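Local coordinates for uncharacterized GST-like proteinprotein (Pseudomonas syringae pv. tomato, PDB 3IC8) that is of unknown function but, as a glutathione S-transferase-like protein, probably binds glutathione and may act as a transferase, at residues 14-19 against 188-193; 48-53 against 303-308; 54-59 against 67-72; 88-93 against 173-178; 103-108 against 153-158. All coordinates share one frame; numbering follows the deposited sequence.

Contact 1. Residues 14-19 against 188-193; sequences FAEKAR and TLWFLK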
# COMPACT_ATOMS: atom_id res chain seq x y z
N PHE A 14 -9.74 4.24 22.69
CA PHE A 14 -11.11 3.88 22.94
C PHE A 14 -12.11 4.53 22.00
O PHE A 14 -13.17 4.02 21.79
CB PHE A 14 -11.46 4.08 24.40
CG PHE A 14 -10.79 3.11 25.31
CD1 PHE A 14 -11.41 1.97 25.69
CD2 PHE A 14 -9.54 3.35 25.78
CE1 PHE A 14 -10.79 1.11 26.50
CE2 PHE A 14 -8.94 2.48 26.59
CZ PHE A 14 -9.55 1.37 26.95
N ALA A 15 -11.74 5.67 21.44
CA ALA A 15 -12.57 6.42 20.55
C ALA A 15 -12.30 6.17 19.09
O ALA A 15 -12.83 6.85 18.26
CB ALA A 15 -12.43 7.85 20.85
N GLU A 16 -11.43 5.24 18.78
CA GLU A 16 -11.09 4.92 17.41
C GLU A 16 -12.21 4.35 16.58
O GLU A 16 -12.33 4.64 15.43
CB GLU A 16 -9.85 4.06 17.35
CG GLU A 16 -9.31 3.82 16.00
CD GLU A 16 -8.65 5.02 15.37
OE1 GLU A 16 -8.26 4.87 14.22
OE2 GLU A 16 -8.53 6.08 15.98
N LYS A 17 -13.04 3.52 17.16
CA LYS A 17 -14.07 2.89 16.40
C LYS A 17 -14.99 3.93 15.80
O LYS A 17 -15.31 3.84 14.67
CB LYS A 17 -14.84 1.88 17.25
CG LYS A 17 -16.19 1.50 16.71
CD LYS A 17 -16.62 0.12 17.09
CE LYS A 17 -17.48 0.10 18.32
NZ LYS A 17 -18.74 -0.57 18.08
N ALA A 18 -15.37 4.93 16.56
CA ALA A 18 -16.27 5.96 16.07
C ALA A 18 -15.71 6.78 14.93
O ALA A 18 -16.41 7.16 14.05
CB ALA A 18 -16.65 6.84 17.16
N ARG A 19 -14.42 7.05 14.98
CA ARG A 19 -13.71 7.72 13.95
C ARG A 19 -13.69 6.95 12.64
O ARG A 19 -13.81 7.50 11.58
CB ARG A 19 -12.30 7.95 14.45
CG ARG A 19 -11.93 9.37 14.61
CD ARG A 19 -11.34 9.74 15.94
NE ARG A 19 -10.41 8.79 16.52
CZ ARG A 19 -10.05 8.80 17.79
NH1 ARG A 19 -10.51 9.69 18.61
NH2 ARG A 19 -9.23 7.91 18.25
N THR A 188 -11.05 -3.98 18.35
CA THR A 188 -10.36 -4.76 19.36
C THR A 188 -8.92 -5.04 19.00
O THR A 188 -8.05 -4.95 19.80
CB THR A 188 -11.10 -6.10 19.76
OG1 THR A 188 -10.80 -7.16 18.87
CG2 THR A 188 -12.55 -5.92 19.80
N LEU A 189 -8.68 -5.36 17.75
CA LEU A 189 -7.36 -5.65 17.23
C LEU A 189 -6.43 -4.46 17.22
O LEU A 189 -5.25 -4.60 17.27
CB LEU A 189 -7.47 -6.24 15.86
CG LEU A 189 -8.33 -7.47 15.85
CD1 LEU A 189 -8.19 -8.14 14.57
CD2 LEU A 189 -7.97 -8.38 16.94
N TRP A 190 -7.01 -3.29 17.13
CA TRP A 190 -6.30 -2.06 17.08
C TRP A 190 -5.53 -1.87 18.38
O TRP A 190 -4.44 -1.36 18.38
CB TRP A 190 -7.29 -0.94 16.80
CG TRP A 190 -6.79 0.41 16.95
CD1 TRP A 190 -7.17 1.30 17.85
CD2 TRP A 190 -5.83 1.04 16.13
NE1 TRP A 190 -6.51 2.45 17.68
CE2 TRP A 190 -5.67 2.32 16.61
CE3 TRP A 190 -5.08 0.63 15.04
CZ2 TRP A 190 -4.80 3.20 16.07
CZ3 TRP A 190 -4.22 1.51 14.49
CH2 TRP A 190 -4.08 2.78 15.00
N PHE A 191 -6.10 -2.31 19.48
CA PHE A 191 -5.41 -2.25 20.75
C PHE A 191 -4.16 -3.11 20.73
O PHE A 191 -3.15 -2.70 21.21
CB PHE A 191 -6.34 -2.69 21.89
CG PHE A 191 -7.34 -1.66 22.29
CD1 PHE A 191 -7.06 -0.75 23.25
CD2 PHE A 191 -8.57 -1.63 21.71
CE1 PHE A 191 -7.99 0.18 23.61
CE2 PHE A 191 -9.47 -0.70 22.05
CZ PHE A 191 -9.19 0.20 23.00
N LEU A 192 -4.24 -4.30 20.19
CA LEU A 192 -3.11 -5.20 20.13
C LEU A 192 -1.96 -4.70 19.29
O LEU A 192 -0.84 -4.90 19.62
CB LEU A 192 -3.52 -6.59 19.69
CG LEU A 192 -4.24 -7.58 20.60
CD1 LEU A 192 -3.99 -7.50 22.04
CD2 LEU A 192 -5.66 -7.64 20.30
N LYS A 193 -2.27 -4.02 18.22
CA LYS A 193 -1.31 -3.49 17.29
C LYS A 193 -0.41 -2.41 17.87
O LYS A 193 0.61 -2.13 17.35
CB LYS A 193 -2.02 -2.96 16.07
CG LYS A 193 -2.64 -4.01 15.22
CD LYS A 193 -1.62 -4.83 14.51
CE LYS A 193 -1.31 -4.27 13.17
NZ LYS A 193 -0.33 -5.07 12.47

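Contact 2. Residues 48-53 against 303-308; sequences GGYRKT and LGFRVE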
# COMPACT_ATOMS: atom_id res chain seq x y z
N GLY A 48 -26.73 16.10 29.68
CA GLY A 48 -27.41 15.92 30.94
C GLY A 48 -26.61 15.12 31.94
O GLY A 48 -27.12 14.68 32.93
N GLY A 49 -25.33 14.99 31.69
CA GLY A 49 -24.48 14.22 32.56
C GLY A 49 -24.00 12.85 32.14
O GLY A 49 -23.15 12.33 32.80
N TYR A 50 -24.47 12.32 31.04
CA TYR A 50 -23.86 11.13 30.52
C TYR A 50 -22.50 11.55 30.04
O TYR A 50 -22.37 12.52 29.34
CB TYR A 50 -24.67 10.60 29.36
CG TYR A 50 -24.14 9.35 28.73
CD1 TYR A 50 -24.37 8.13 29.29
CD2 TYR A 50 -23.43 9.40 27.56
CE1 TYR A 50 -23.90 7.02 28.74
CE2 TYR A 50 -22.96 8.28 27.00
CZ TYR A 50 -23.20 7.08 27.58
OH TYR A 50 -22.71 5.94 27.01
N ARG A 51 -21.47 10.85 30.44
CA ARG A 51 -20.15 11.24 30.05
C ARG A 51 -19.31 10.23 29.32
O ARG A 51 -18.13 10.39 29.25
CB ARG A 51 -19.39 11.80 31.23
CG ARG A 51 -19.96 13.07 31.72
CD ARG A 51 -19.04 13.74 32.63
NE ARG A 51 -18.94 13.05 33.89
CZ ARG A 51 -19.70 13.30 34.94
NH1 ARG A 51 -20.64 14.23 34.88
NH2 ARG A 51 -19.52 12.62 36.04
N LYS A 52 -19.91 9.20 28.78
CA LYS A 52 -19.12 8.27 28.02
C LYS A 52 -19.14 8.69 26.57
O LYS A 52 -20.17 8.89 26.00
CB LYS A 52 -19.65 6.87 28.19
CG LYS A 52 -18.61 5.84 27.98
CD LYS A 52 -18.88 5.03 26.74
CE LYS A 52 -19.28 3.64 27.08
NZ LYS A 52 -18.20 2.67 26.79
N THR A 53 -17.97 8.83 25.99
CA THR A 53 -17.84 9.37 24.69
C THR A 53 -17.10 8.32 23.95
O THR A 53 -16.58 7.45 24.55
CB THR A 53 -17.04 10.64 24.73
OG1 THR A 53 -15.83 10.40 25.42
CG2 THR A 53 -17.79 11.67 25.46
N LEU A 303 -30.79 -1.05 24.68
CA LEU A 303 -29.76 -1.91 25.22
C LEU A 303 -28.75 -1.18 26.05
O LEU A 303 -28.18 -0.22 25.65
CB LEU A 303 -29.05 -2.64 24.10
CG LEU A 303 -29.90 -3.37 23.09
CD1 LEU A 303 -29.05 -4.20 22.25
CD2 LEU A 303 -30.93 -4.19 23.76
N GLY A 304 -28.54 -1.70 27.24
CA GLY A 304 -27.57 -1.17 28.15
C GLY A 304 -28.00 0.01 28.96
O GLY A 304 -27.22 0.59 29.65
N PHE A 305 -29.26 0.38 28.88
CA PHE A 305 -29.72 1.52 29.60
C PHE A 305 -30.98 1.20 30.32
O PHE A 305 -31.75 0.40 29.91
CB PHE A 305 -29.92 2.69 28.66
CG PHE A 305 -28.65 3.29 28.18
CD1 PHE A 305 -28.14 4.39 28.77
CD2 PHE A 305 -27.97 2.74 27.14
CE1 PHE A 305 -26.99 4.92 28.34
CE2 PHE A 305 -26.84 3.27 26.72
CZ PHE A 305 -26.35 4.36 27.31
N ARG A 306 -31.19 1.86 31.43
CA ARG A 306 -32.33 1.56 32.25
C ARG A 306 -33.18 2.77 32.38
O ARG A 306 -32.69 3.86 32.43
CB ARG A 306 -31.86 1.12 33.62
CG ARG A 306 -32.95 1.00 34.62
CD ARG A 306 -32.42 1.20 35.99
NE ARG A 306 -31.27 0.36 36.22
CZ ARG A 306 -30.07 0.80 36.58
NH1 ARG A 306 -29.87 2.09 36.76
NH2 ARG A 306 -29.08 -0.05 36.76
N VAL A 307 -34.48 2.57 32.43
CA VAL A 307 -35.39 3.67 32.61
C VAL A 307 -36.10 3.59 33.94
O VAL A 307 -36.69 2.59 34.29
CB VAL A 307 -36.40 3.72 31.49
CG1 VAL A 307 -37.14 5.00 31.51
CG2 VAL A 307 -35.70 3.60 30.21
N GLU A 308 -36.00 4.67 34.69
CA GLU A 308 -36.59 4.79 36.00
C GLU A 308 -37.62 5.86 35.92
O GLU A 308 -37.36 6.90 35.36
CB GLU A 308 -35.54 5.28 36.97
CG GLU A 308 -34.91 4.24 37.84
CD GLU A 308 -33.65 4.74 38.48
OE1 GLU A 308 -33.73 5.77 39.18
OE2 GLU A 308 -32.58 4.13 38.29

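Contact 3. Residues 54-59 against 67-72; sequences PVLQIG and ALMARR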
# COMPACT_ATOMS: atom_id res chain seq x y z
N PRO A 54 -17.11 8.34 22.63
CA PRO A 54 -17.58 9.45 21.84
C PRO A 54 -19.08 9.65 21.78
O PRO A 54 -19.83 8.74 21.94
CB PRO A 54 -17.05 9.11 20.47
CG PRO A 54 -15.97 8.26 20.70
CD PRO A 54 -16.34 7.42 21.81
N VAL A 55 -19.47 10.89 21.54
CA VAL A 55 -20.85 11.29 21.50
C VAL A 55 -21.14 12.04 20.23
O VAL A 55 -20.35 12.81 19.77
CB VAL A 55 -21.19 12.11 22.72
CG1 VAL A 55 -22.36 12.96 22.48
CG2 VAL A 55 -21.46 11.22 23.85
N LEU A 56 -22.30 11.80 19.65
CA LEU A 56 -22.66 12.42 18.39
C LEU A 56 -23.70 13.53 18.52
O LEU A 56 -24.76 13.34 19.03
CB LEU A 56 -23.17 11.35 17.45
CG LEU A 56 -23.08 11.50 15.95
CD1 LEU A 56 -24.35 11.15 15.32
CD2 LEU A 56 -22.65 12.83 15.52
N GLN A 57 -23.35 14.71 18.04
CA GLN A 57 -24.27 15.82 18.06
C GLN A 57 -24.66 16.25 16.67
O GLN A 57 -23.83 16.50 15.84
CB GLN A 57 -23.67 17.01 18.79
CG GLN A 57 -24.47 18.26 18.67
CD GLN A 57 -23.83 19.44 19.33
OE1 GLN A 57 -22.68 19.43 19.65
NE2 GLN A 57 -24.60 20.46 19.55
N ILE A 58 -25.96 16.33 16.45
CA ILE A 58 -26.51 17.01 15.31
C ILE A 58 -27.55 18.01 15.79
O ILE A 58 -28.62 17.64 16.18
CB ILE A 58 -27.15 16.00 14.40
CG1 ILE A 58 -26.09 15.03 13.96
CG2 ILE A 58 -27.70 16.66 13.23
CD1 ILE A 58 -26.61 13.79 13.48
N GLY A 59 -27.19 19.28 15.76
CA GLY A 59 -28.04 20.31 16.29
C GLY A 59 -28.32 20.21 17.76
O GLY A 59 -27.45 20.23 18.57
N ALA A 67 -23.21 2.36 19.50
CA ALA A 67 -24.07 1.48 18.79
C ALA A 67 -25.24 2.22 18.17
O ALA A 67 -25.66 1.92 17.09
CB ALA A 67 -24.54 0.42 19.69
N LEU A 68 -25.78 3.16 18.90
CA LEU A 68 -26.81 4.05 18.44
C LEU A 68 -26.34 4.99 17.37
O LEU A 68 -27.07 5.33 16.49
CB LEU A 68 -27.38 4.83 19.60
CG LEU A 68 -28.66 5.57 19.31
CD1 LEU A 68 -29.77 4.62 19.21
CD2 LEU A 68 -28.94 6.56 20.34
N MSE A 69 -25.10 5.41 17.48
CA MSE A 69 -24.51 6.36 16.59
C MSE A 69 -24.49 5.79 15.20
O MSE A 69 -24.69 6.49 14.24
CB MSE A 69 -23.11 6.67 17.06
CG MSE A 69 -22.41 7.73 16.29
SE MSE A 69 -20.55 7.97 16.74
CE MSE A 69 -19.76 7.40 15.15
N ALA A 70 -24.25 4.50 15.10
CA ALA A 70 -24.22 3.84 13.83
C ALA A 70 -25.54 3.90 13.14
O ALA A 70 -25.60 4.12 11.97
CB ALA A 70 -23.82 2.43 14.01
N ARG A 71 -26.61 3.68 13.86
CA ARG A 71 -27.92 3.80 13.29
C ARG A 71 -28.34 5.18 12.84
O ARG A 71 -29.02 5.32 11.89
CB ARG A 71 -28.95 3.15 14.19
CG ARG A 71 -28.78 1.69 14.16
CD ARG A 71 -29.62 0.96 15.12
NE ARG A 71 -29.13 -0.39 15.27
CZ ARG A 71 -29.43 -1.40 14.48
NH1 ARG A 71 -30.23 -1.23 13.47
NH2 ARG A 71 -28.94 -2.57 14.71
N ARG A 72 -27.96 6.21 13.58
CA ARG A 72 -28.16 7.57 13.18
C ARG A 72 -27.38 7.90 11.95
O ARG A 72 -27.84 8.61 11.12
CB ARG A 72 -27.81 8.52 14.31
CG ARG A 72 -28.02 9.94 14.00
CD ARG A 72 -29.37 10.16 13.39
NE ARG A 72 -29.62 11.54 13.02
CZ ARG A 72 -29.45 12.04 11.81
NH1 ARG A 72 -29.01 11.29 10.84
NH2 ARG A 72 -29.71 13.29 11.57

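Contact 4. Residues 88-93 against 173-178; sequences EFAVAG and FLFGAP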
# COMPACT_ATOMS: atom_id res chain seq x y z
N GLU A 88 -29.06 -8.16 8.65
CA GLU A 88 -29.13 -7.21 9.74
C GLU A 88 -29.02 -7.72 11.16
O GLU A 88 -28.34 -7.12 11.95
CB GLU A 88 -30.43 -6.45 9.67
CG GLU A 88 -30.56 -5.61 8.46
CD GLU A 88 -31.42 -6.24 7.42
OE1 GLU A 88 -31.17 -7.36 7.03
OE2 GLU A 88 -32.36 -5.60 6.99
N PHE A 89 -29.76 -8.77 11.49
CA PHE A 89 -29.70 -9.41 12.78
C PHE A 89 -28.37 -10.05 13.05
O PHE A 89 -27.85 -9.94 14.12
CB PHE A 89 -30.80 -10.44 12.88
CG PHE A 89 -30.78 -11.22 14.12
CD1 PHE A 89 -31.35 -10.73 15.24
CD2 PHE A 89 -30.23 -12.45 14.16
CE1 PHE A 89 -31.36 -11.43 16.34
CE2 PHE A 89 -30.24 -13.14 15.28
CZ PHE A 89 -30.80 -12.63 16.37
N ALA A 90 -27.84 -10.74 12.07
CA ALA A 90 -26.59 -11.41 12.22
C ALA A 90 -25.43 -10.47 12.47
O ALA A 90 -24.58 -10.74 13.27
CB ALA A 90 -26.33 -12.26 11.03
N VAL A 91 -25.41 -9.37 11.75
CA VAL A 91 -24.42 -8.34 11.92
C VAL A 91 -24.48 -7.64 13.26
O VAL A 91 -23.49 -7.42 13.89
CB VAL A 91 -24.49 -7.35 10.77
CG1 VAL A 91 -23.79 -6.10 11.09
CG2 VAL A 91 -23.91 -7.93 9.60
N ALA A 92 -25.67 -7.29 13.69
CA ALA A 92 -25.80 -6.63 14.95
C ALA A 92 -25.34 -7.53 16.07
O ALA A 92 -24.69 -7.07 16.97
CB ALA A 92 -27.18 -6.23 15.16
N GLY A 93 -25.69 -8.80 16.01
CA GLY A 93 -25.27 -9.75 17.00
C GLY A 93 -23.79 -9.96 17.04
O GLY A 93 -23.23 -9.97 18.07
N PHE A 173 -14.52 -9.01 3.60
CA PHE A 173 -15.03 -8.58 4.87
C PHE A 173 -15.78 -9.71 5.55
O PHE A 173 -15.95 -10.75 4.98
CB PHE A 173 -15.90 -7.36 4.72
CG PHE A 173 -15.19 -6.20 4.18
CD1 PHE A 173 -15.23 -5.91 2.85
CD2 PHE A 173 -14.49 -5.38 4.98
CE1 PHE A 173 -14.59 -4.86 2.37
CE2 PHE A 173 -13.85 -4.32 4.48
CZ PHE A 173 -13.90 -4.07 3.17
N LEU A 174 -16.18 -9.50 6.78
CA LEU A 174 -16.77 -10.54 7.60
C LEU A 174 -18.08 -11.07 7.07
O LEU A 174 -18.37 -12.22 7.17
CB LEU A 174 -16.92 -10.08 9.04
CG LEU A 174 -15.67 -9.72 9.83
CD1 LEU A 174 -16.05 -9.22 11.12
CD2 LEU A 174 -14.81 -10.86 10.00
N PHE A 175 -18.88 -10.20 6.49
CA PHE A 175 -20.15 -10.58 5.96
C PHE A 175 -20.21 -10.42 4.47
O PHE A 175 -21.24 -10.18 3.95
CB PHE A 175 -21.26 -9.81 6.60
CG PHE A 175 -21.62 -10.29 7.94
CD1 PHE A 175 -21.02 -9.79 9.05
CD2 PHE A 175 -22.58 -11.24 8.10
CE1 PHE A 175 -21.35 -10.23 10.25
CE2 PHE A 175 -22.90 -11.67 9.32
CZ PHE A 175 -22.28 -11.17 10.39
N GLY A 176 -19.10 -10.56 3.78
CA GLY A 176 -19.12 -10.30 2.37
C GLY A 176 -18.83 -8.85 2.14
O GLY A 176 -17.72 -8.46 1.94
N ALA A 177 -19.87 -8.07 2.13
CA ALA A 177 -19.78 -6.65 2.18
C ALA A 177 -19.39 -6.21 3.57
O ALA A 177 -19.60 -6.90 4.51
CB ALA A 177 -21.07 -6.07 1.80
N PRO A 178 -18.85 -5.03 3.67
CA PRO A 178 -18.46 -4.46 4.94
C PRO A 178 -19.66 -4.12 5.81
O PRO A 178 -20.72 -3.90 5.34
CB PRO A 178 -17.70 -3.22 4.53
CG PRO A 178 -18.09 -2.94 3.22
CD PRO A 178 -18.45 -4.17 2.56

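Contact 5. Residues 103-108 against 153-158; sequences FLHAVS and KHQWPT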
# COMPACT_ATOMS: atom_id res chain seq x y z
N PHE A 103 -13.61 -7.54 22.85
CA PHE A 103 -13.03 -6.31 23.31
C PHE A 103 -12.41 -6.48 24.67
O PHE A 103 -11.39 -5.95 24.94
CB PHE A 103 -14.12 -5.25 23.36
CG PHE A 103 -13.67 -3.92 23.89
CD1 PHE A 103 -13.19 -2.97 23.07
CD2 PHE A 103 -13.78 -3.63 25.21
CE1 PHE A 103 -12.80 -1.80 23.55
CE2 PHE A 103 -13.38 -2.44 25.68
CZ PHE A 103 -12.89 -1.53 24.85
N LEU A 104 -13.08 -7.22 25.52
CA LEU A 104 -12.59 -7.48 26.83
C LEU A 104 -11.30 -8.25 26.84
O LEU A 104 -10.42 -7.92 27.56
CB LEU A 104 -13.64 -8.23 27.61
CG LEU A 104 -13.29 -8.59 29.03
CD1 LEU A 104 -12.74 -7.40 29.73
CD2 LEU A 104 -14.51 -9.00 29.69
N HIS A 105 -11.20 -9.26 26.01
CA HIS A 105 -9.97 -9.98 25.89
C HIS A 105 -8.86 -9.11 25.37
O HIS A 105 -7.77 -9.16 25.84
CB HIS A 105 -10.15 -11.13 24.92
CG HIS A 105 -11.01 -12.21 25.44
ND1 HIS A 105 -10.52 -13.43 25.82
CD2 HIS A 105 -12.33 -12.26 25.68
CE1 HIS A 105 -11.50 -14.18 26.27
NE2 HIS A 105 -12.61 -13.49 26.19
N ALA A 106 -9.13 -8.31 24.36
CA ALA A 106 -8.09 -7.51 23.77
C ALA A 106 -7.47 -6.51 24.72
O ALA A 106 -6.30 -6.35 24.74
CB ALA A 106 -8.60 -6.85 22.54
N VAL A 107 -8.29 -5.84 25.50
CA VAL A 107 -7.83 -4.93 26.52
C VAL A 107 -7.11 -5.53 27.71
O VAL A 107 -6.28 -4.90 28.28
CB VAL A 107 -8.87 -3.89 26.91
CG1 VAL A 107 -9.27 -3.14 25.71
CG2 VAL A 107 -10.04 -4.50 27.52
N SER A 108 -7.49 -6.73 28.11
CA SER A 108 -6.78 -7.42 29.15
C SER A 108 -5.38 -7.75 28.74
O SER A 108 -4.48 -7.67 29.53
CB SER A 108 -7.48 -8.73 29.52
OG SER A 108 -8.73 -8.51 30.07
N LYS A 153 -5.80 -15.46 27.91
CA LYS A 153 -4.73 -15.92 27.07
C LYS A 153 -5.06 -17.26 26.50
O LYS A 153 -4.78 -17.55 25.37
CB LYS A 153 -3.45 -15.98 27.87
CG LYS A 153 -2.66 -14.71 27.84
CD LYS A 153 -1.95 -14.46 29.13
CE LYS A 153 -0.62 -15.13 29.15
NZ LYS A 153 -0.33 -15.71 30.48
N HIS A 154 -5.65 -18.08 27.33
CA HIS A 154 -6.11 -19.40 27.01
C HIS A 154 -7.18 -19.40 25.96
O HIS A 154 -7.19 -20.21 25.10
CB HIS A 154 -6.64 -19.98 28.30
CG HIS A 154 -7.17 -21.37 28.19
ND1 HIS A 154 -8.51 -21.64 28.24
CD2 HIS A 154 -6.55 -22.56 28.10
CE1 HIS A 154 -8.69 -22.94 28.15
NE2 HIS A 154 -7.52 -23.52 28.07
N GLN A 155 -8.10 -18.49 26.08
CA GLN A 155 -9.17 -18.30 25.11
C GLN A 155 -8.88 -17.70 23.75
O GLN A 155 -9.54 -18.00 22.81
CB GLN A 155 -10.39 -17.68 25.76
CG GLN A 155 -11.00 -18.58 26.77
CD GLN A 155 -12.18 -18.00 27.45
OE1 GLN A 155 -12.44 -16.84 27.33
NE2 GLN A 155 -12.91 -18.82 28.15
N TRP A 156 -7.88 -16.84 23.67
CA TRP A 156 -7.70 -15.96 22.54
C TRP A 156 -7.47 -16.64 21.22
O TRP A 156 -7.92 -16.20 20.21
CB TRP A 156 -6.59 -14.97 22.81
CG TRP A 156 -6.37 -14.05 21.73
CD1 TRP A 156 -5.39 -14.10 20.83
CD2 TRP A 156 -7.16 -12.93 21.38
NE1 TRP A 156 -5.49 -13.10 19.96
CE2 TRP A 156 -6.58 -12.35 20.27
CE3 TRP A 156 -8.30 -12.36 21.91
CZ2 TRP A 156 -7.09 -11.23 19.68
CZ3 TRP A 156 -8.80 -11.27 21.34
CH2 TRP A 156 -8.21 -10.71 20.23
N PRO A 157 -6.73 -17.71 21.26
CA PRO A 157 -6.40 -18.47 20.08
C PRO A 157 -7.60 -19.10 19.43
O PRO A 157 -7.61 -19.29 18.25
CB PRO A 157 -5.44 -19.50 20.64
CG PRO A 157 -4.90 -18.90 21.74
CD PRO A 157 -5.93 -18.13 22.39
N THR A 158 -8.60 -19.44 20.21
CA THR A 158 -9.78 -20.00 19.65
C THR A 158 -10.44 -18.99 18.73
O THR A 158 -10.82 -19.33 17.65
CB THR A 158 -10.76 -20.40 20.75
OG1 THR A 158 -10.24 -21.50 21.46
CG2 THR A 158 -12.04 -20.79 20.19

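Contact 1. Residues 14-19 against 188-193
F191 points the edge of its ring at the face of F14, a T-shaped (edge-to-face) pair with centroids 5.0 Å apart and planes at 66°. The CZ atom of F191 does the probing, 3.8 Å above the F14 plane and over the centre of that ring. Beside this pair, the aliphatic part of E16 lies over one face of the W190 indole, with E16 CG 3.5 Å from W190 NE1. This is a CH-pi contact to the five-membered ring, and the indole NE1 it buries has no hydrogen-bond partner in the model. W190 thus meets E16 in the first turn of helix 16-25, and F191 meets F14 just before it, joining the thioredoxin-like domain to the all-helical domain as in glutathione S-transferases generally. E16 leaves the backbone with CG anti to N (chi1 -173°), which carries CG to the indole, and then bends at chi2 (72°), leading its carboxylate on to polar partners. OE2 of E16 is met nearly along its C-O axis by R19 NH2, in the guanidinium plane and at 3.0 Å, within a salt bridge; OE1 bonds to H220. In the second subunit, P196 packs on F14 and T11 on W190.

Contact 2. Residues 48-53 against 303-308
Y50 meets F305 at the one point where the loop 48-53 touches the start of the last strand. The loop leads from helix 41-47 to strand 55-58 in the thioredoxin-like N-terminal domain, and the contact joins it to the C-terminal strands. G48, the first residue to leave helix 41-47, and G49 both have positive phi as the chain leaves the helix; T47 OG1 then bonds to both G49 N and Y50 O. Y50 sets its CG anti to the backbone N (chi1 -180°), reaching across to the other segment. Its CE1 lies 3.8 Å from F305 CE1, and its OH is 4.0 Å from F305 CZ. Y50 CE1 arrives at the edge of the F305 ring, near its plane, yet the pair is oblique overall, with centroids 5.8 Å apart and planes at 44°. R51 bonds through its backbone N to E270, a second tie to the C-terminal beta region. The backbone N of K52 sits 3.6 Å above one face of the Y50 ring, offset toward its rim. F305 also meets the ring of F300 and touches I262 and A264 of the neighbouring strand 259-264. With no hydrogen bond or salt bridge across it and just 69 Å² buried, this contact rests on van der Waals packing between two aromatic side chains, Y50 meeting the edge of F305, and implies no strong directional hold.

Contact 3. Residues 54-59 against 67-72
L56 and M69, a selenomethionine, make the apolar centre of the contact: L56 CG lies 3.8 Å from M69 CG, the two side chains crossing at about a right angle. L56 CD1 also reaches the aliphatic part of R72, 4.1 Å from R72 CG. Strand 55-58 and helix 66-76 lie close in direction, 33° apart over these short segments and 8.9 Å at closest approach. With strand 61-63 they form the beta-beta-alpha half of the thioredoxin fold, entered through P54, which follows a cis peptide bond. A second kind of contact sets an alkyl tip on a charged plane: I58 CD1 sits 3.5 Å above one face of the R72 guanidinium, offset toward its rim and 3.7 Å from R72 NH2. R72 bends at chi2 (48°) to lay the group over I58, while NH1 pairs with E76 and NE with Y63 OH, bonds that would fix its rotation. Within the strand segment, Q57 NE2 donates to G59 O and also bonds to A231 O.

Contact 4. Residues 88-93 against 173-178
V91 places its CG2 methyl almost squarely on the ring of F175: the carbon stands 3.4 Å from the ring centroid, 10° off the normal, a close CH-pi contact. Two torsions produce it. In V91, chi1 is 164°, which puts CG1 anti to the backbone N and leaves CG2 as the branch that meets the ring. In F175, CG lies anti to the carbonyl carbon (chi1 -78°), sending the ring out from the loop to the helix with one face over the methyl. A90 completes the grip at the far end of the ring, its CB 3.9 Å from F175 CE2 and its carbonyl O 3.7 Å from F175 CZ. F175 sits within a type I beta turn from F173 to G176, whose last residue, G176, has positive phi. The V91 and A90 contacts join the loop between helices 149-167 and 180-193 to the first turns of helix 88-110, in the all-helical domain of the GST fold. Alongside, V91 also packs on I180, and F175 on A181, at the start of helix 180-193, while Y83 of the preceding loop touches V91.

Contact 5. Residues 103-108 against 153-158
W156 holds CG anti to its own backbone N (chi1 -180°), swinging the indole across to helix 103-108, while H105 has CG anti to its carbonyl carbon, which directs the imidazole toward Q155. H105 CB itself approaches the six-membered part of the indole, 3.7 Å from W156 CE3 and oblique to the indole plane. A106 is also near, its backbone N 4.2 Å from W156 CZ3. From the preceding residue of the partner helix, the extended chain of Q155 brings its amide to the edge of the H105 imidazole. The two planes are nearly coplanar, 26° apart, with Q155 OE1 near the ring plane, although the flip of the imidazole is uncertain. The short helical segments run at 125° to each other, with axes 10.3 Å apart at closest approach, and 187 Å² is buried in all. Helix 149-167 is kinked here: P157 has no N-H to give, and T158 N bonds to Q155 O, three residues back, at 3.1 Å. Both helices belong to the all-helical GST domain. Around them, F201 of helix 200-203 meets W156 edge-to-face and F159 does the same with H105, T188 and L192 of helix 180-193 pack on A106, and M116 of the second subunit packs against V107 and S108 of helix 88-110.

In the fold
From the N terminus, segment 14-19, at the start of helix 16-25, opens contact 1, which closes at 188-193 and so joins the thioredoxin-like domain to the helical one. Within that loop, 48-53 opens contact 2; it closes only at 303-308, so the two cross, and the C-terminal beta region is tied back to the first domain. Contact 3 is short in sequence and nested inside both, touching contact 1 where P54 meets A15 and A18. Contact 4 then joins helix 88-110 to the loop before helix 180-193 and encloses contact 5, which joins the same helix to helix 149-167; both lie inside contacts 1 and 2. Contact 5 also touches contact 1, through F103 and A106.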